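Aminopeptidase N (Francisella tularensis subsp. tularensis, PDB 5DLL) probably releases N-terminal amino acids from intracellular peptides left by protein breakdown, as a zinc-dependent aminopeptidase of the M1 family. Local coordinates at residues E250-L255 / T343-S348; D339-S344 / I399-H404; K298-V303 / Y664-E669. All blocks are in the same frame, centred on the assembly; numbering follows the deposited sequence.

Interaction 1 (E250-L255 / T343-S348)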
ATOM      1  N   GLU A 250      19.156  -1.182  10.411  1.00 35.18           N
ATOM      2  CA  GLU A 250      20.356  -1.597  11.149  1.00 36.53           C
ATOM      3  C   GLU A 250      19.990  -2.407  12.388  1.00 37.54           C
ATOM      4  O   GLU A 250      20.465  -3.529  12.568  1.00 37.73           O
ATOM      5  CB  GLU A 250      21.198  -0.388  11.569  1.00 35.99           C
ATOM      6  CG  GLU A 250      21.963   0.265  10.432  1.00 37.56           C
ATOM      7  CD  GLU A 250      22.779   1.466  10.876  1.00 36.48           C
ATOM      8  OE1 GLU A 250      22.462   2.067  11.918  1.00 46.82           O
ATOM      9  OE2 GLU A 250      23.747   1.819  10.176  1.00 36.85           O
ATOM     10  N   ASP A 251      19.134  -1.840  13.234  1.00 39.10           N
ATOM     11  CA  ASP A 251      18.780  -2.471  14.505  1.00 40.55           C
ATOM     12  C   ASP A 251      18.128  -3.838  14.306  1.00 41.03           C
ATOM     13  O   ASP A 251      18.611  -4.831  14.828  1.00 47.11           O
ATOM     14  CB  ASP A 251      17.859  -1.562  15.336  1.00 42.07           C
ATOM     15  CG  ASP A 251      18.593  -0.361  15.947  1.00 45.85           C
ATOM     16  OD1 ASP A 251      19.846  -0.338  15.966  1.00 44.68           O
ATOM     17  OD2 ASP A 251      17.904   0.569  16.422  1.00 46.85           O
ATOM     18  N   ARG A 252      17.049  -3.894  13.534  1.00 41.73           N
ATOM     19  CA  ARG A 252      16.284  -5.130  13.414  1.00 42.05           C
ATOM     20  C   ARG A 252      16.804  -6.113  12.358  1.00 44.14           C
ATOM     21  O   ARG A 252      16.777  -7.324  12.580  1.00 52.99           O
ATOM     22  CB  ARG A 252      14.812  -4.830  13.146  1.00 40.70           C
ATOM     23  CG  ARG A 252      13.986  -6.097  13.073  1.00 42.88           C
ATOM     24  CD  ARG A 252      12.522  -5.896  13.406  1.00 43.76           C
ATOM     25  NE  ARG A 252      11.799  -7.135  13.133  1.00 45.41           N
ATOM     26  CZ  ARG A 252      10.479  -7.253  13.048  1.00 43.78           C
ATOM     27  NH1 ARG A 252       9.688  -6.198  13.229  1.00 43.47           N
ATOM     28  NH2 ARG A 252       9.947  -8.442  12.783  1.00 44.47           N
ATOM     29  N   PHE A 253      17.258  -5.606  11.214  1.00 43.55           N
ATOM     30  CA  PHE A 253      17.637  -6.477  10.092  1.00 40.87           C
ATOM     31  C   PHE A 253      19.147  -6.651   9.886  1.00 39.07           C
ATOM     32  O   PHE A 253      19.572  -7.560   9.168  1.00 36.91           O
ATOM     33  CB  PHE A 253      16.966  -5.993   8.799  1.00 37.87           C
ATOM     34  CG  PHE A 253      15.594  -6.570   8.583  1.00 38.90           C
ATOM     35  CD1 PHE A 253      14.473  -5.976   9.149  1.00 39.35           C
ATOM     36  CD2 PHE A 253      15.424  -7.720   7.823  1.00 41.68           C
ATOM     37  CE1 PHE A 253      13.210  -6.516   8.957  1.00 41.53           C
ATOM     38  CE2 PHE A 253      14.163  -8.265   7.627  1.00 43.37           C
ATOM     39  CZ  PHE A 253      13.054  -7.664   8.196  1.00 42.61           C
ATOM     40  N   GLY A 254      19.948  -5.802  10.520  1.00 38.32           N
ATOM     41  CA  GLY A 254      21.395  -5.839  10.345  1.00 38.57           C
ATOM     42  C   GLY A 254      21.809  -5.343   8.970  1.00 42.14           C
ATOM     43  O   GLY A 254      22.822  -5.786   8.422  1.00 48.54           O
ATOM     44  N   LEU A 255      21.026  -4.418   8.416  1.00 39.56           N
ATOM     45  CA  LEU A 255      21.260  -3.892   7.075  1.00 37.00           C
ATOM     46  C   LEU A 255      21.706  -2.438   7.126  1.00 39.83           C
ATOM     47  O   LEU A 255      20.933  -1.538   7.479  1.00 42.03           O
ATOM     48  CB  LEU A 255      20.002  -4.032   6.214  1.00 33.36           C
ATOM     49  CG  LEU A 255      19.570  -5.484   5.984  1.00 33.93           C
ATOM     50  CD1 LEU A 255      18.213  -5.550   5.296  1.00 34.16           C
ATOM     51  CD2 LEU A 255      20.623  -6.254   5.197  1.00 33.10           C
ATOM     52  N   THR A 343       6.556   0.171  10.487  1.00 38.00           N
ATOM     53  CA  THR A 343       5.455   0.943  11.046  1.00 39.57           C
ATOM     54  C   THR A 343       4.922   0.341  12.360  1.00 40.20           C
ATOM     55  O   THR A 343       4.555   1.083  13.267  1.00 40.75           O
ATOM     56  CB  THR A 343       4.336   1.107  10.003  1.00 40.31           C
ATOM     57  OG1 THR A 343       4.810   1.967   8.964  1.00 40.59           O
ATOM     58  CG2 THR A 343       3.079   1.725  10.608  1.00 45.21           C
ATOM     59  N   SER A 344       4.904  -0.988  12.463  1.00 37.78           N
ATOM     60  CA  SER A 344       4.415  -1.674  13.663  1.00 36.23           C
ATOM     61  C   SER A 344       5.286  -1.415  14.907  1.00 40.77           C
ATOM     62  O   SER A 344       4.767  -1.129  15.998  1.00 38.83           O
ATOM     63  CB  SER A 344       4.319  -3.178  13.399  1.00 35.72           C
ATOM     64  OG  SER A 344       3.296  -3.468  12.473  1.00 34.17           O
ATOM     65  N   ASP A 345       6.602  -1.518  14.735  1.00 39.80           N
ATOM     66  CA  ASP A 345       7.553  -1.276  15.825  1.00 41.13           C
ATOM     67  C   ASP A 345       7.523   0.166  16.343  1.00 40.77           C
ATOM     68  O   ASP A 345       7.441   0.386  17.549  1.00 61.53           O
ATOM     69  CB  ASP A 345       8.978  -1.629  15.379  1.00 39.51           C
ATOM     70  CG  ASP A 345       9.161  -3.122  15.103  1.00 40.31           C
ATOM     71  OD1 ASP A 345       8.361  -3.941  15.616  1.00 38.84           O
ATOM     72  OD2 ASP A 345      10.118  -3.472  14.373  1.00 35.79           O
ATOM     73  N   LEU A 346       7.573   1.138  15.436  1.00 40.83           N
ATOM     74  CA  LEU A 346       7.650   2.559  15.813  1.00 40.95           C
ATOM     75  C   LEU A 346       6.291   3.227  16.088  1.00 43.86           C
ATOM     76  O   LEU A 346       6.250   4.402  16.458  1.00 48.58           O
ATOM     77  CB  LEU A 346       8.406   3.359  14.744  1.00 42.13           C
ATOM     78  CG  LEU A 346       9.934   3.243  14.723  1.00 45.07           C
ATOM     79  CD1 LEU A 346      10.398   1.845  14.341  1.00 47.34           C
ATOM     80  CD2 LEU A 346      10.506   4.271  13.760  1.00 44.79           C
ATOM     81  N   ASN A 347       5.190   2.499  15.898  1.00 44.50           N
ATOM     82  CA  ASN A 347       3.855   2.992  16.261  1.00 49.96           C
ATOM     83  C   ASN A 347       3.125   1.906  17.067  1.00 49.81           C
ATOM     84  O   ASN A 347       3.692   1.384  18.021  1.00 61.91           O
ATOM     85  CB  ASN A 347       3.069   3.435  15.014  1.00 55.21           C
ATOM     86  CG  ASN A 347       3.817   4.464  14.173  1.00 59.61           C
ATOM     87  OD1 ASN A 347       3.515   5.657  14.225  1.00 59.76           O
ATOM     88  ND2 ASN A 347       4.793   4.008  13.390  1.00 55.34           N
ATOM     89  N   SER A 348       1.890   1.561  16.701  1.00 50.19           N
ATOM     90  CA  SER A 348       1.161   0.468  17.348  1.00 50.01           C
ATOM     91  C   SER A 348       1.122  -0.773  16.458  1.00 50.53           C
ATOM     92  O   SER A 348       0.576  -0.725  15.354  1.00 56.53           O
ATOM     93  CB  SER A 348      -0.268   0.903  17.658  1.00 53.03           C
ATOM     94  OG  SER A 348      -1.009  -0.173  18.209  1.00 64.27           O
TER
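Arg252 and Asp345 mark the nearest backbone approach of the two segments, yet their CA atoms stand 9.8 Å apart, so the long Arg252 side chain has to cover most of the gap between helix 236-253 and Asp345 on helix 328-346. Both helices belong to the zinc peptidase domain of the M1 family, and the bridge lies toward the surface of that domain, away from the metal. Helix 236-253 closes with a wide pi-type turn. From this last turn Arg252 reaches out with CG anti to its own N (chi1 -178°) and stays extended as far as NE. Its NH1 donates to Asp345 OD2 at 3.0 Å, a salt bridge in which the acceptor lies at the guanidinium edge and is met on the syn side. The flat groups are not coplanar, their planes being 39° apart. CD of Arg252 also lies alongside, 3.5 Å from Asp345 OD2. Neither charge depends on the other alone: NH1 has its stronger partner in Glu341, NH2 pairs with Glu409, Asp345 OD2 also accepts from Trp248 NE1, and OD1 pairs with Arg349. Farther along the same segment, Asn347 ND2 turns back to Thr343 O at 2.9 Å, in the carbonyl plane and on a lone pair, while Asn347 N makes a weak bond to that same oxygen.

Interaction 2 (D339-S344 / I399-H404)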
ATOM      1  N   ASP A 339       8.044  -2.866   5.456  1.00 33.81           N
ATOM      2  CA  ASP A 339       7.446  -1.554   5.747  1.00 38.07           C
ATOM      3  C   ASP A 339       6.332  -1.645   6.796  1.00 38.12           C
ATOM      4  O   ASP A 339       6.169  -0.733   7.607  1.00 40.06           O
ATOM      5  CB  ASP A 339       6.962  -0.832   4.462  1.00 44.42           C
ATOM      6  CG  ASP A 339       5.448  -0.975   4.202  1.00 50.37           C
ATOM      7  OD1 ASP A 339       5.080  -1.476   3.118  1.00 54.29           O
ATOM      8  OD2 ASP A 339       4.626  -0.558   5.051  1.00 54.22           O
ATOM      9  N   GLN A 340       5.565  -2.732   6.787  1.00 37.75           N
ATOM     10  CA  GLN A 340       4.481  -2.881   7.759  1.00 37.58           C
ATOM     11  C   GLN A 340       5.008  -3.318   9.131  1.00 38.05           C
ATOM     12  O   GLN A 340       4.384  -3.041  10.154  1.00 35.10           O
ATOM     13  CB  GLN A 340       3.360  -3.789   7.230  1.00 38.93           C
ATOM     14  CG  GLN A 340       3.732  -5.225   6.921  1.00 40.64           C
ATOM     15  CD  GLN A 340       2.662  -5.943   6.105  1.00 46.44           C
ATOM     16  OE1 GLN A 340       1.914  -5.316   5.349  1.00 39.62           O
ATOM     17  NE2 GLN A 340       2.593  -7.270   6.242  1.00 46.66           N
ATOM     18  N   GLU A 341       6.169  -3.970   9.147  1.00 41.27           N
ATOM     19  CA  GLU A 341       6.896  -4.257  10.395  1.00 38.41           C
ATOM     20  C   GLU A 341       7.568  -3.019  10.977  1.00 35.50           C
ATOM     21  O   GLU A 341       7.656  -2.864  12.194  1.00 37.27           O
ATOM     22  CB  GLU A 341       7.969  -5.322  10.157  1.00 39.20           C
ATOM     23  CG  GLU A 341       7.421  -6.726   9.990  1.00 40.39           C
ATOM     24  CD  GLU A 341       6.772  -7.246  11.252  1.00 44.64           C
ATOM     25  OE1 GLU A 341       7.331  -7.041  12.351  1.00 48.26           O
ATOM     26  OE2 GLU A 341       5.693  -7.859  11.147  1.00 50.03           O
ATOM     27  N   PHE A 342       8.071  -2.165  10.095  1.00 33.96           N
ATOM     28  CA  PHE A 342       8.708  -0.906  10.478  1.00 33.48           C
ATOM     29  C   PHE A 342       7.692  -0.007  11.151  1.00 35.35           C
ATOM     30  O   PHE A 342       7.919   0.499  12.251  1.00 37.02           O
ATOM     31  CB  PHE A 342       9.279  -0.244   9.221  1.00 34.49           C
ATOM     32  CG  PHE A 342       9.702   1.190   9.398  1.00 35.31           C
ATOM     33  CD1 PHE A 342      10.637   1.545  10.355  1.00 35.08           C
ATOM     34  CD2 PHE A 342       9.209   2.179   8.544  1.00 36.73           C
ATOM     35  CE1 PHE A 342      11.045   2.864  10.492  1.00 37.35           C
ATOM     36  CE2 PHE A 342       9.614   3.497   8.673  1.00 35.18           C
ATOM     37  CZ  PHE A 342      10.534   3.841   9.650  1.00 37.71           C
ATOM     38  N   THR A 343       6.556   0.171  10.487  1.00 38.00           N
ATOM     39  CA  THR A 343       5.455   0.943  11.046  1.00 39.57           C
ATOM     40  C   THR A 343       4.922   0.341  12.360  1.00 40.20           C
ATOM     41  O   THR A 343       4.555   1.083  13.267  1.00 40.75           O
ATOM     42  CB  THR A 343       4.336   1.107  10.003  1.00 40.31           C
ATOM     43  OG1 THR A 343       4.810   1.967   8.964  1.00 40.59           O
ATOM     44  CG2 THR A 343       3.079   1.725  10.608  1.00 45.21           C
ATOM     45  N   SER A 344       4.904  -0.988  12.463  1.00 37.78           N
ATOM     46  CA  SER A 344       4.415  -1.674  13.663  1.00 36.23           C
ATOM     47  C   SER A 344       5.286  -1.415  14.907  1.00 40.77           C
ATOM     48  O   SER A 344       4.767  -1.129  15.998  1.00 38.83           O
ATOM     49  CB  SER A 344       4.319  -3.178  13.399  1.00 35.72           C
ATOM     50  OG  SER A 344       3.296  -3.468  12.473  1.00 34.17           O
ATOM     51  N   ILE A 399       2.450 -13.989   2.890  1.00 38.30           N
ATOM     52  CA  ILE A 399       3.185 -15.240   2.691  1.00 43.43           C
ATOM     53  C   ILE A 399       4.571 -15.163   3.336  1.00 44.78           C
ATOM     54  O   ILE A 399       5.044 -16.138   3.929  1.00 39.63           O
ATOM     55  CB  ILE A 399       3.318 -15.600   1.192  1.00 39.55           C
ATOM     56  CG1 ILE A 399       1.937 -15.836   0.565  1.00 45.77           C
ATOM     57  CG2 ILE A 399       4.187 -16.837   1.001  1.00 41.60           C
ATOM     58  CD1 ILE A 399       1.140 -16.977   1.158  1.00 48.81           C
ATOM     59  N   ILE A 400       5.211 -14.003   3.221  1.00 40.46           N
ATOM     60  CA  ILE A 400       6.503 -13.768   3.863  1.00 41.92           C
ATOM     61  C   ILE A 400       6.352 -13.725   5.384  1.00 43.12           C
ATOM     62  O   ILE A 400       7.211 -14.221   6.115  1.00 42.13           O
ATOM     63  CB  ILE A 400       7.148 -12.485   3.310  1.00 42.51           C
ATOM     64  CG1 ILE A 400       7.710 -12.777   1.914  1.00 46.11           C
ATOM     65  CG2 ILE A 400       8.256 -11.974   4.222  1.00 43.97           C
ATOM     66  CD1 ILE A 400       7.524 -11.656   0.924  1.00 54.87           C
ATOM     67  N   ARG A 401       5.249 -13.143   5.846  1.00 41.81           N
ATOM     68  CA  ARG A 401       4.908 -13.118   7.264  1.00 38.80           C
ATOM     69  C   ARG A 401       4.648 -14.519   7.824  1.00 37.87           C
ATOM     70  O   ARG A 401       4.979 -14.801   8.972  1.00 38.39           O
ATOM     71  CB  ARG A 401       3.682 -12.226   7.488  1.00 37.17           C
ATOM     72  CG  ARG A 401       3.229 -12.132   8.933  1.00 36.93           C
ATOM     73  CD  ARG A 401       2.091 -11.138   9.089  1.00 36.24           C
ATOM     74  NE  ARG A 401       2.526  -9.770   8.821  1.00 35.83           N
ATOM     75  CZ  ARG A 401       3.239  -9.020   9.656  1.00 38.22           C
ATOM     76  NH1 ARG A 401       3.629  -9.489  10.838  1.00 41.99           N
ATOM     77  NH2 ARG A 401       3.578  -7.790   9.307  1.00 39.07           N
ATOM     78  N   MET A 402       4.051 -15.386   7.013  1.00 38.20           N
ATOM     79  CA  MET A 402       3.801 -16.771   7.417  1.00 43.78           C
ATOM     80  C   MET A 402       5.085 -17.562   7.659  1.00 46.74           C
ATOM     81  O   MET A 402       5.090 -18.509   8.447  1.00 52.54           O
ATOM     82  CB  MET A 402       2.944 -17.497   6.375  1.00 45.75           C
ATOM     83  CG  MET A 402       1.454 -17.446   6.662  1.00 46.34           C
ATOM     84  SD  MET A 402       0.469 -18.060   5.286  1.00 61.26           S
ATOM     85  CE  MET A 402       1.040 -19.748   5.185  1.00 64.67           C
ATOM     86  N   ILE A 403       6.163 -17.183   6.975  1.00 48.81           N
ATOM     87  CA  ILE A 403       7.472 -17.801   7.190  1.00 47.92           C
ATOM     88  C   ILE A 403       8.096 -17.250   8.471  1.00 45.66           C
ATOM     89  O   ILE A 403       8.768 -17.977   9.205  1.00 57.25           O
ATOM     90  CB  ILE A 403       8.428 -17.564   6.001  1.00 53.48           C
ATOM     91  CG1 ILE A 403       7.823 -18.105   4.697  1.00 57.14           C
ATOM     92  CG2 ILE A 403       9.762 -18.247   6.254  1.00 50.84           C
ATOM     93  CD1 ILE A 403       8.535 -17.643   3.442  1.00 59.31           C
ATOM     94  N   HIS A 404       7.878 -15.963   8.733  1.00 43.05           N
ATOM     95  CA  HIS A 404       8.259 -15.362  10.006  1.00 45.38           C
ATOM     96  C   HIS A 404       7.586 -16.093  11.172  1.00 46.32           C
ATOM     97  O   HIS A 404       8.225 -16.377  12.183  1.00 55.74           O
ATOM     98  CB  HIS A 404       7.885 -13.876  10.033  1.00 45.51           C
ATOM     99  CG  HIS A 404       8.369 -13.156  11.252  1.00 49.30           C
ATOM    100  ND1 HIS A 404       7.721 -13.232  12.467  1.00 53.10           N
ATOM    101  CD2 HIS A 404       9.439 -12.352  11.446  1.00 49.72           C
ATOM    102  CE1 HIS A 404       8.372 -12.506  13.357  1.00 51.92           C
ATOM    103  NE2 HIS A 404       9.417 -11.960  12.762  1.00 50.14           N
TER
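Glu341 OE2 is gripped by both terminal nitrogens of Arg401. NH1 donates to OE2 at 2.6 Å, with the acceptor tilted from the guanidinium plane and met nearly along its C-O axis; the bond from NH2 to OE2, 2.8 Å long, is weak, with an N-H...O angle of 126°. Both bonds converge on one carboxylate oxygen, a salt bridge between two helices of the M1 zinc peptidase domain. The carboxylate and guanidinium planes lie 41° apart. Arg401 runs extended to CD and then bends at chi3 (-67°), which brings the guanidinium to the acid. Gln340 approaches from the opposite direction, and its CG packs in plane against the guanidinium edge, 3.5 Å from Arg401 NH2. Nearby Arg353 places a like charge beside Arg401 NE, which the bridge to Glu341 probably helps to offset. The other carboxylate oxygen, OE1, pairs with Arg252 and Arg349. One turn before Thr343, Asp339 OD1 hydrogen-bonds His309 ND1, a second-shell bond that probably helps to orient this zinc ligand. Helix 328-346 is contacted by helix 390-423 through Arg401, by helix 349-369 at Gln340 and Ser344, by helix 297-312 at Asp339, Phe342 and Thr343, and by helix 236-253 at Glu341 and Phe342.

Interaction 3 (K298-V303 / Y664-E669)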
ATOM      1  N   LYS A 298      -2.269  10.637  11.149  1.00 48.90           N
ATOM      2  CA  LYS A 298      -2.337   9.664  10.063  1.00 50.35           C
ATOM      3  C   LYS A 298      -1.448  10.071   8.884  1.00 44.19           C
ATOM      4  O   LYS A 298      -0.790   9.228   8.280  1.00 42.06           O
ATOM      5  CB  LYS A 298      -3.793   9.502   9.607  1.00 57.85           C
ATOM      6  CG  LYS A 298      -4.039   8.389   8.602  1.00 72.37           C
ATOM      7  CD  LYS A 298      -3.451   7.060   9.060  1.00 80.29           C
ATOM      8  CE  LYS A 298      -4.133   5.876   8.389  1.00 86.27           C
ATOM      9  NZ  LYS A 298      -4.213   6.008   6.908  1.00 87.62           N
ATOM     10  N   ASP A 299      -1.430  11.363   8.568  1.00 42.50           N
ATOM     11  CA  ASP A 299      -0.597  11.877   7.484  1.00 45.48           C
ATOM     12  C   ASP A 299       0.877  11.649   7.769  1.00 43.59           C
ATOM     13  O   ASP A 299       1.616  11.193   6.898  1.00 46.30           O
ATOM     14  CB  ASP A 299      -0.843  13.370   7.260  1.00 51.15           C
ATOM     15  CG  ASP A 299      -2.236  13.665   6.744  1.00 54.38           C
ATOM     16  OD1 ASP A 299      -2.928  12.729   6.293  1.00 65.10           O
ATOM     17  OD2 ASP A 299      -2.642  14.845   6.800  1.00 58.33           O
ATOM     18  N   PHE A 300       1.301  11.971   8.988  1.00 43.30           N
ATOM     19  CA  PHE A 300       2.683  11.736   9.415  1.00 40.09           C
ATOM     20  C   PHE A 300       3.074  10.254   9.348  1.00 40.60           C
ATOM     21  O   PHE A 300       4.192   9.925   8.949  1.00 39.49           O
ATOM     22  CB  PHE A 300       2.896  12.249  10.835  1.00 40.82           C
ATOM     23  CG  PHE A 300       3.020  13.743  10.940  1.00 43.69           C
ATOM     24  CD1 PHE A 300       4.156  14.394  10.474  1.00 44.91           C
ATOM     25  CD2 PHE A 300       2.026  14.498  11.547  1.00 42.78           C
ATOM     26  CE1 PHE A 300       4.292  15.769  10.590  1.00 41.16           C
ATOM     27  CE2 PHE A 300       2.156  15.873  11.667  1.00 42.49           C
ATOM     28  CZ  PHE A 300       3.291  16.508  11.188  1.00 41.06           C
ATOM     29  N   GLU A 301       2.158   9.367   9.738  1.00 42.38           N
ATOM     30  CA  GLU A 301       2.414   7.920   9.717  1.00 43.35           C
ATOM     31  C   GLU A 301       2.603   7.386   8.298  1.00 44.95           C
ATOM     32  O   GLU A 301       3.399   6.464   8.074  1.00 43.46           O
ATOM     33  CB  GLU A 301       1.271   7.152  10.386  1.00 46.31           C
ATOM     34  CG  GLU A 301       1.631   5.721  10.766  1.00 51.68           C
ATOM     35  CD  GLU A 301       0.572   4.709  10.362  1.00 63.95           C
ATOM     36  OE1 GLU A 301      -0.017   4.070  11.261  1.00 58.06           O
ATOM     37  OE2 GLU A 301       0.331   4.551   9.142  1.00 73.28           O
ATOM     38  N   LEU A 302       1.856   7.956   7.353  1.00 44.66           N
ATOM     39  CA  LEU A 302       1.939   7.548   5.951  1.00 43.68           C
ATOM     40  C   LEU A 302       3.225   8.029   5.287  1.00 39.78           C
ATOM     41  O   LEU A 302       3.847   7.278   4.532  1.00 44.42           O
ATOM     42  CB  LEU A 302       0.720   8.045   5.174  1.00 45.95           C
ATOM     43  CG  LEU A 302      -0.590   7.320   5.505  1.00 51.52           C
ATOM     44  CD1 LEU A 302      -1.793   8.109   4.997  1.00 56.03           C
ATOM     45  CD2 LEU A 302      -0.581   5.906   4.939  1.00 51.51           C
ATOM     46  N   VAL A 303       3.616   9.273   5.567  1.00 35.94           N
ATOM     47  CA  VAL A 303       4.895   9.823   5.090  1.00 34.78           C
ATOM     48  C   VAL A 303       6.055   8.945   5.543  1.00 36.52           C
ATOM     49  O   VAL A 303       6.970   8.659   4.768  1.00 34.30           O
ATOM     50  CB  VAL A 303       5.130  11.263   5.605  1.00 35.12           C
ATOM     51  CG1 VAL A 303       6.580  11.695   5.410  1.00 35.59           C
ATOM     52  CG2 VAL A 303       4.195  12.240   4.906  1.00 37.46           C
ATOM     53  N   TYR A 664       1.642  19.493  21.526  1.00 61.40           N
ATOM     54  CA  TYR A 664       1.524  18.479  20.471  1.00 49.70           C
ATOM     55  C   TYR A 664       2.845  17.743  20.235  1.00 46.23           C
ATOM     56  O   TYR A 664       3.927  18.339  20.266  1.00 42.45           O
ATOM     57  CB  TYR A 664       1.023  19.105  19.160  1.00 49.22           C
ATOM     58  CG  TYR A 664       0.814  18.109  18.034  1.00 48.28           C
ATOM     59  CD1 TYR A 664      -0.257  17.218  18.055  1.00 49.33           C
ATOM     60  CD2 TYR A 664       1.689  18.057  16.947  1.00 51.66           C
ATOM     61  CE1 TYR A 664      -0.451  16.306  17.028  1.00 51.14           C
ATOM     62  CE2 TYR A 664       1.504  17.147  15.916  1.00 49.11           C
ATOM     63  CZ  TYR A 664       0.432  16.273  15.959  1.00 54.67           C
ATOM     64  OH  TYR A 664       0.236  15.363  14.942  1.00 51.85           O
ATOM     65  N   SER A 665       2.729  16.440  20.000  1.00 42.34           N
ATOM     66  CA  SER A 665       3.874  15.556  19.859  1.00 42.06           C
ATOM     67  C   SER A 665       3.442  14.311  19.104  1.00 43.34           C
ATOM     68  O   SER A 665       2.260  13.961  19.103  1.00 41.97           O
ATOM     69  CB  SER A 665       4.409  15.172  21.243  1.00 46.36           C
ATOM     70  OG  SER A 665       5.140  13.955  21.215  1.00 45.88           O
ATOM     71  N   LEU A 666       4.408  13.642  18.479  1.00 46.47           N
ATOM     72  CA  LEU A 666       4.145  12.422  17.717  1.00 49.97           C
ATOM     73  C   LEU A 666       4.593  11.152  18.452  1.00 51.66           C
ATOM     74  O   LEU A 666       4.964  10.161  17.817  1.00 56.53           O
ATOM     75  CB  LEU A 666       4.827  12.502  16.350  1.00 51.88           C
ATOM     76  CG  LEU A 666       4.312  13.596  15.415  1.00 51.11           C
ATOM     77  CD1 LEU A 666       5.310  13.831  14.290  1.00 50.23           C
ATOM     78  CD2 LEU A 666       2.930  13.242  14.872  1.00 49.60           C
ATOM     79  N   SER A 667       4.552  11.177  19.783  1.00 46.81           N
ATOM     80  CA  SER A 667       4.793   9.977  20.576  1.00 47.64           C
ATOM     81  C   SER A 667       3.582   9.064  20.448  1.00 49.18           C
ATOM     82  O   SER A 667       2.446   9.542  20.384  1.00 48.93           O
ATOM     83  CB  SER A 667       5.023  10.335  22.045  1.00 47.95           C
ATOM     84  OG  SER A 667       3.918  11.047  22.573  1.00 46.63           O
ATOM     85  N   ALA A 668       3.827   7.754  20.420  1.00 51.40           N
ATOM     86  CA  ALA A 668       2.763   6.754  20.247  1.00 50.70           C
ATOM     87  C   ALA A 668       1.659   6.843  21.307  1.00 53.92           C
ATOM     88  O   ALA A 668       0.512   6.467  21.040  1.00 56.57           O
ATOM     89  CB  ALA A 668       3.358   5.352  20.230  1.00 50.39           C
ATOM     90  N   GLU A 669       2.011   7.333  22.498  1.00 58.61           N
ATOM     91  CA  GLU A 669       1.060   7.497  23.599  1.00 63.10           C
ATOM     92  C   GLU A 669       0.135   8.690  23.366  1.00 55.95           C
ATOM     93  O   GLU A 669      -1.076   8.583  23.579  1.00 43.66           O
ATOM     94  CB  GLU A 669       1.797   7.658  24.939  1.00 71.41           C
ATOM     95  CG  GLU A 669       0.899   7.517  26.168  1.00 83.21           C
ATOM     96  CD  GLU A 669       1.643   7.692  27.487  1.00 89.36           C
ATOM     97  OE1 GLU A 669       2.893   7.720  27.482  1.00 86.05           O
ATOM     98  OE2 GLU A 669       0.975   7.802  28.539  1.00 75.97           O
TER
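Leu666 lays its CD1 methyl over one face of the Phe300 ring, 4.1 Å from CD1 to the ring centroid and 14° off the ring normal, which satisfies the geometry of a CH-pi contact. The methyl is offset toward the rim of the ring, and the other branch follows the same ring further round, with Leu666 CD2 3.7 Å from Phe300 CD2. Thus both ends of the leucine fork are used, the side chain crossing that of Phe300 at about a right angle. Tyr664 adds the tip of its side chain: its OH is 3.8 Å from Phe300 CE2, the phenylalanine atom lying at the edge of the tyrosine ring and near its plane. With CG anti to the backbone N (chi1 -177°), the Tyr664 ring is directed toward helix 297-312, where the same OH bonds Asp297 OD1. This is a junction between domains, since Phe300 belongs to the zinc peptidase domain and the other segment to the C-terminal region of ARM-type helical repeats. On the repeat side the loop is locally shaped by an ST turn, in which Ser665 OG accepts from Ser667 N at 3.2 Å. Ser667 is in turn the N-cap of helix 668-685, its OG making a weak bond to Gln670 N. Tyr237 of helix 236-253 touches Leu666 and also meets Phe300 edge-to-face, while next to Phe300 the Asp299 carboxylate adds a further polar tie between the domains, a salt bridge from OD2 to Lys746 NZ.

Overall arrangement
Interactions 1 and 2 form one charged network on helix 328-346, their centres 10 Å apart. Arg252 NH1 reaches Glu341 OE1 at 2.7 Å, so this one carboxylate links helix 236-253 to helix 390-423. Interaction 3 lies 16 Å from interaction 1, centre to centre, and is mainly apolar; it touches the other two through Glu301, whose CD is 3.9 Å from Thr343 CG2. Its segments, 361 residues apart at their closest ends, join two regions of the chain, and interaction 2 is nested in the loop they close. Interaction 2 is connected to the metal site through the Asp339–His309 hydrogen bond, and the Gln340 side chain is about 12 Å from the zinc ion; the other two lie away from it.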